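Local coordinates for protein 3',5'-cyclic-nucleotide phosphodiesterase 1 (Saccharomyces cerevisiae, PDB 4OJV) that belongs to the class-II cyclic-nucleotide phosphodiesterases of the metallo-hydrolase/oxidoreductase clan and holds a pair of zinc ions, at residues 3-8 / 26-31; 49-54 / 88-93. One frame throughout, in Å; residues are numbered along the deposited sequence.

Contact 1: residues 3-8 / 26-31; sequences VFEITI and KPARTE
The ammonium nitrogen of Lys26 is gripped by three oxygens of this contact: Glu5 OE2 across the strands at 3.1 Å, and the carbonyls of its own segment, with NZ 2.8 Å from Pro27 O and 2.8 Å from Thr30 O. Ser93 OG is probably a fourth partner, so four oxygens share three N-H bonds and some contacts must be bifurcated or weaker. Bends at chi3 and chi4 (-77° and -64°) turn CE and NZ toward those carbonyls, while the extended glutamate lies beside the lysine, both pointing the same way. The lysine meets OE2 from above the carboxylate plane. The other oxygen, OE1, accepts the backbone N of Arg29 at 3.0 Å in a nearly straight bond, also from above that plane, and OE2 has Ser91 as a further partner. The backbones of strands 4-8 and 22-27 pair antiparallel: Glu5 N reaches Lys26 O at 2.9 Å, and Lys26 N returns to Glu5 O at 3.1 Å. Beyond Pro27 the chain turns away, yet Ala28 N still bonds to Val3 O at 2.9 Å. The buried carboxylate and ammonium thus probably balance each other's charge and tie the turn after strand 22-27 to the strand beside it.

Contact 2: residues 49-54 / 88-93; sequences EMLVQG and KGLSKS
Near its C-terminal end, helix 44-53 passes close to the turn that follows strand 86-88, with Met50 CA 5.2 Å from Gly89 CA. Gly89 takes a positive phi of 85°, a conformation that favours glycine. No direct hydrogen bond joins the two segments; instead a water donates to Met50 O at 2.8 Å and accepts from Leu90 N at 2.9 Å. The side chains close the rest. Met50 bends at its thioether (chi3 65°), which swings CE against the backbone, 3.4 Å from Gly89 C; the same methyl touches Leu90 CD2 at 3.8 Å. The other Leu90 methyl, CD1, meets Leu51 CD2 at 3.7 Å, where the two leucines cross obliquely. Leu90 therefore divides its branches between consecutive helix residues. At the exposed margin the extended Lys88 chain brings its CE to within 4.2 Å of Gln53 CB, a loose aliphatic contact. Met50 and Leu90 also pack on Thr7 of strand 4-8, and Leu51 continues onto helix 110-119. The chemistry is thus mainly apolar, with one water serving two backbone groups: Met50 O, which otherwise takes only a weak bond from Gly54 N within its segment, and Leu90 N.

Overall arrangement
Contacts 1 and 2 illustrate how an ion pair buried in one contact can be hydrogen-bonded by serines of another. Their centres lie about 13 Å apart, and the join falls at the start of helix 92-96. Ser91, the N-cap residue of that helix, bonds through OG to Leu94 N and to Glu5 OE2, the latter at 2.7 Å; Ser93 OG lies 2.9 Å from Lys26 NZ, a probable hydrogen bond. The helix start is tied to the strand pair of contact 1, while residues 88-90 pack against helix 44-53 in contact 2. Neither contact supplies a zinc ligand; strands 4-8 and 22-27 share a sheet with strand 121-125, which leads into the ligands His128, His130, Asp132 and His133.

Contact 1: residues 3-8 / 26-31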
loop_
_atom_site.group_PDB
_atom_site.type_symbol
_atom_site.label_atom_id
_atom_site.label_comp_id
_atom_site.label_asym_id
_atom_site.label_seq_id
_atom_site.Cartn_x
_atom_site.Cartn_y
_atom_site.Cartn_z
ATOM N N VAL A 3 -6.444 -7.398 29.351
ATOM C CA VAL A 3 -5.851 -6.088 29.568
ATOM C C VAL A 3 -5.690 -5.323 28.253
ATOM O O VAL A 3 -5.782 -4.096 28.244
ATOM C CB VAL A 3 -4.503 -6.233 30.316
ATOM C CG1 VAL A 3 -3.661 -4.968 30.267
ATOM C CG2 VAL A 3 -4.760 -6.615 31.769
ATOM N N PHE A 4 -5.439 -6.045 27.157
ATOM C CA PHE A 4 -5.124 -5.425 25.863
ATOM C C PHE A 4 -6.141 -5.769 24.793
ATOM O O PHE A 4 -6.592 -6.912 24.702
ATOM C CB PHE A 4 -3.752 -5.894 25.374
ATOM C CG PHE A 4 -2.611 -5.529 26.284
ATOM C CD1 PHE A 4 -2.043 -4.264 26.230
ATOM C CD2 PHE A 4 -2.087 -6.462 27.174
ATOM C CE1 PHE A 4 -0.983 -3.928 27.059
ATOM C CE2 PHE A 4 -1.023 -6.137 28.002
ATOM C CZ PHE A 4 -0.467 -4.870 27.945
ATOM N N GLU A 5 -6.462 -4.788 23.954
ATOM C CA GLU A 5 -7.169 -5.035 22.703
ATOM C C GLU A 5 -6.214 -4.746 21.551
ATOM O O GLU A 5 -5.632 -3.655 21.476
ATOM C CB GLU A 5 -8.418 -4.164 22.575
ATOM C CG GLU A 5 -9.496 -4.521 23.585
ATOM C CD GLU A 5 -10.714 -3.607 23.548
ATOM O OE1 GLU A 5 -11.607 -3.801 24.405
ATOM O OE2 GLU A 5 -10.782 -2.709 22.681
ATOM N N ILE A 6 -6.048 -5.729 20.670
ATOM C CA ILE A 6 -5.135 -5.605 19.536
ATOM C C ILE A 6 -5.939 -5.740 18.253
ATOM O O ILE A 6 -6.498 -6.805 17.984
ATOM C CB ILE A 6 -4.028 -6.681 19.552
ATOM C CG1 ILE A 6 -3.247 -6.675 20.879
ATOM C CG2 ILE A 6 -3.099 -6.479 18.358
ATOM C CD1 ILE A 6 -2.147 -7.717 20.928
ATOM N N THR A 7 -6.011 -4.664 17.471
ATOM C CA THR A 7 -6.689 -4.708 16.183
ATOM C C THR A 7 -5.647 -5.036 15.115
ATOM O O THR A 7 -4.678 -4.301 14.943
ATOM C CB THR A 7 -7.360 -3.367 15.833
ATOM O OG1 THR A 7 -8.114 -2.879 16.949
ATOM C CG2 THR A 7 -8.287 -3.546 14.642
ATOM N N ILE A 8 -5.856 -6.133 14.402
ATOM C CA ILE A 8 -4.949 -6.531 13.331
ATOM C C ILE A 8 -5.365 -5.820 12.050
ATOM O O ILE A 8 -6.332 -6.217 11.406
ATOM C CB ILE A 8 -4.949 -8.058 13.115
ATOM C CG1 ILE A 8 -4.768 -8.799 14.446
ATOM C CG2 ILE A 8 -3.882 -8.438 12.092
ATOM C CD1 ILE A 8 -3.429 -8.621 15.109
ATOM N N LYS A 26 -4.934 -0.738 22.277
ATOM C CA LYS A 26 -5.552 0.110 23.290
ATOM C C LYS A 26 -5.843 -0.737 24.524
ATOM O O LYS A 26 -5.893 -1.965 24.446
ATOM C CB LYS A 26 -6.833 0.776 22.769
ATOM C CG LYS A 26 -7.953 -0.205 22.426
ATOM C CD LYS A 26 -9.244 0.500 21.997
ATOM C CE LYS A 26 -10.046 1.081 23.156
ATOM N NZ LYS A 26 -10.560 0.050 24.107
ATOM N N PRO A 27 -6.056 -0.085 25.680
ATOM C CA PRO A 27 -6.492 -0.835 26.851
ATOM C C PRO A 27 -7.851 -1.474 26.597
ATOM O O PRO A 27 -8.689 -0.910 25.888
ATOM C CB PRO A 27 -6.617 0.246 27.931
ATOM C CG PRO A 27 -5.693 1.332 27.491
ATOM C CD PRO A 27 -5.831 1.339 25.994
ATOM N N ALA A 28 -8.072 -2.646 27.182
ATOM C CA ALA A 28 -9.370 -3.295 27.078
ATOM C C ALA A 28 -10.477 -2.443 27.698
ATOM O O ALA A 28 -10.259 -1.743 28.697
ATOM C CB ALA A 28 -9.327 -4.661 27.730
ATOM N N ARG A 29 -11.649 -2.490 27.070
ATOM C CA ARG A 29 -12.919 -1.979 27.630
ATOM C C ARG A 29 -13.118 -0.466 27.599
ATOM O O ARG A 29 -14.247 -0.006 27.452
ATOM C CB ARG A 29 -13.149 -2.499 29.057
ATOM C CG ARG A 29 -13.332 -4.006 29.150
ATOM C CD ARG A 29 -13.380 -4.506 30.595
ATOM N NE ARG A 29 -12.115 -4.280 31.300
ATOM C CZ ARG A 29 -11.068 -5.104 31.282
ATOM N NH1 ARG A 29 -11.112 -6.250 30.610
ATOM N NH2 ARG A 29 -9.966 -4.780 31.950
ATOM N N THR A 30 -12.047 0.305 27.748
ATOM C CA THR A 30 -12.176 1.763 27.863
ATOM C C THR A 30 -12.494 2.414 26.513
ATOM O O THR A 30 -12.244 1.831 25.451
ATOM C CB THR A 30 -10.944 2.388 28.541
ATOM O OG1 THR A 30 -9.751 1.862 27.946
ATOM C CG2 THR A 30 -10.953 2.071 30.032
ATOM N N GLU A 31 -13.043 3.626 26.535
ATOM C CA GLU A 31 -13.628 4.197 25.314
ATOM C C GLU A 31 -12.990 5.503 24.848
ATOM O O GLU A 31 -13.597 6.263 24.094
ATOM C CB GLU A 31 -15.148 4.335 25.429
ATOM C CG GLU A 31 -15.632 5.307 26.490
ATOM C CD GLU A 31 -17.126 5.206 26.700
ATOM O OE1 GLU A 31 -17.835 6.190 26.409
ATOM O OE2 GLU A 31 -17.593 4.131 27.126
#

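Contact 2: residues 49-54 / 88-93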
loop_
_atom_site.group_PDB
_atom_site.type_symbol
_atom_site.label_atom_id
_atom_site.label_comp_id
_atom_site.label_asym_id
_atom_site.label_seq_id
_atom_site.Cartn_x
_atom_site.Cartn_y
_atom_site.Cartn_z
ATOM N N GLU A 49 -12.617 -0.470 6.003
ATOM C CA GLU A 49 -13.174 -1.791 5.708
ATOM C C GLU A 49 -13.845 -2.389 6.927
ATOM O O GLU A 49 -14.931 -2.970 6.832
ATOM C CB GLU A 49 -12.074 -2.737 5.226
ATOM C CG GLU A 49 -11.627 -2.518 3.789
ATOM C CD GLU A 49 -12.764 -2.619 2.787
ATOM O OE1 GLU A 49 -13.520 -3.619 2.811
ATOM O OE2 GLU A 49 -12.891 -1.696 1.964
ATOM N N MET A 50 -13.196 -2.238 8.077
ATOM C CA MET A 50 -13.693 -2.818 9.310
ATOM C C MET A 50 -14.945 -2.095 9.780
ATOM O O MET A 50 -15.821 -2.724 10.371
ATOM C CB MET A 50 -12.600 -2.834 10.383
ATOM C CG MET A 50 -11.416 -3.721 10.015
ATOM S SD MET A 50 -10.089 -3.757 11.235
ATOM C CE MET A 50 -10.952 -4.525 12.592
ATOM N N LEU A 51 -15.044 -0.798 9.482
ATOM C CA LEU A 51 -16.250 -0.014 9.763
ATOM C C LEU A 51 -17.448 -0.430 8.890
ATOM O O LEU A 51 -18.594 -0.280 9.310
ATOM C CB LEU A 51 -15.970 1.503 9.672
ATOM C CG LEU A 51 -15.089 2.123 10.780
ATOM C CD1 LEU A 51 -14.499 3.465 10.373
ATOM C CD2 LEU A 51 -15.843 2.273 12.095
ATOM N N VAL A 52 -17.183 -0.966 7.697
ATOM C CA VAL A 52 -18.250 -1.427 6.786
ATOM C C VAL A 52 -18.643 -2.883 7.042
ATOM O O VAL A 52 -19.832 -3.197 7.125
ATOM C CB VAL A 52 -17.861 -1.262 5.297
ATOM C CG1 VAL A 52 -18.979 -1.750 4.381
ATOM C CG2 VAL A 52 -17.533 0.185 4.986
ATOM N N GLN A 53 -17.646 -3.762 7.161
ATOM C CA GLN A 53 -17.885 -5.202 7.331
ATOM C C GLN A 53 -18.593 -5.538 8.647
ATOM O O GLN A 53 -19.299 -6.544 8.736
ATOM C CB GLN A 53 -16.577 -5.993 7.204
ATOM C CG GLN A 53 -16.017 -6.049 5.789
ATOM C CD GLN A 53 -14.702 -6.803 5.699
ATOM O OE1 GLN A 53 -13.831 -6.671 6.560
ATOM N NE2 GLN A 53 -14.549 -7.595 4.643
ATOM N N GLY A 54 -18.401 -4.691 9.656
ATOM C CA GLY A 54 -19.078 -4.841 10.943
ATOM C C GLY A 54 -20.519 -4.367 10.889
ATOM O O GLY A 54 -20.874 -3.338 11.465
ATOM N N LYS A 88 -14.486 -10.428 15.046
ATOM C CA LYS A 88 -14.422 -9.715 13.783
ATOM C C LYS A 88 -14.740 -8.251 14.020
ATOM O O LYS A 88 -15.631 -7.916 14.806
ATOM C CB LYS A 88 -15.424 -10.306 12.786
ATOM C CG LYS A 88 -15.335 -9.699 11.396
ATOM C CD LYS A 88 -16.337 -10.313 10.433
ATOM C CE LYS A 88 -16.185 -9.688 9.056
ATOM N NZ LYS A 88 -16.957 -10.412 8.011
ATOM N N GLY A 89 -14.013 -7.379 13.329
ATOM C CA GLY A 89 -14.265 -5.954 13.374
ATOM C C GLY A 89 -13.602 -5.242 14.531
ATOM O O GLY A 89 -12.787 -5.822 15.264
ATOM N N LEU A 90 -13.928 -3.962 14.659
ATOM C CA LEU A 90 -13.432 -3.135 15.748
ATOM C C LEU A 90 -14.199 -3.465 17.020
ATOM O O LEU A 90 -15.362 -3.880 16.964
ATOM C CB LEU A 90 -13.581 -1.653 15.398
ATOM C CG LEU A 90 -12.823 -1.208 14.145
ATOM C CD1 LEU A 90 -13.316 0.141 13.647
ATOM C CD2 LEU A 90 -11.318 -1.185 14.366
ATOM N N SER A 91 -13.558 -3.272 18.161
ATOM C CA SER A 91 -14.171 -3.623 19.433
ATOM C C SER A 91 -15.299 -2.663 19.752
ATOM O O SER A 91 -15.320 -1.519 19.281
ATOM C CB SER A 91 -13.154 -3.599 20.570
ATOM O OG SER A 91 -12.827 -2.267 20.926
ATOM N N LYS A 92 -16.224 -3.134 20.578
ATOM C CA LYS A 92 -17.329 -2.299 21.022
ATOM C C LYS A 92 -16.817 -1.008 21.660
ATOM O O LYS A 92 -17.365 0.063 21.425
ATOM C CB LYS A 92 -18.247 -3.053 22.002
ATOM C CG LYS A 92 -18.803 -4.381 21.495
ATOM C CD LYS A 92 -19.366 -4.285 20.084
ATOM C CE LYS A 92 -19.387 -5.650 19.413
ATOM N NZ LYS A 92 -19.522 -5.539 17.932
ATOM N N SER A 93 -15.761 -1.104 22.463
ATOM C CA SER A 93 -15.295 0.083 23.176
ATOM C C SER A 93 -14.592 1.074 22.248
ATOM O O SER A 93 -14.751 2.282 22.434
ATOM C CB SER A 93 -14.444 -0.277 24.384
ATOM O OG SER A 93 -13.254 -0.916 23.993
HETATM O O HOH W 1 -16.121 -2.944 13.111
#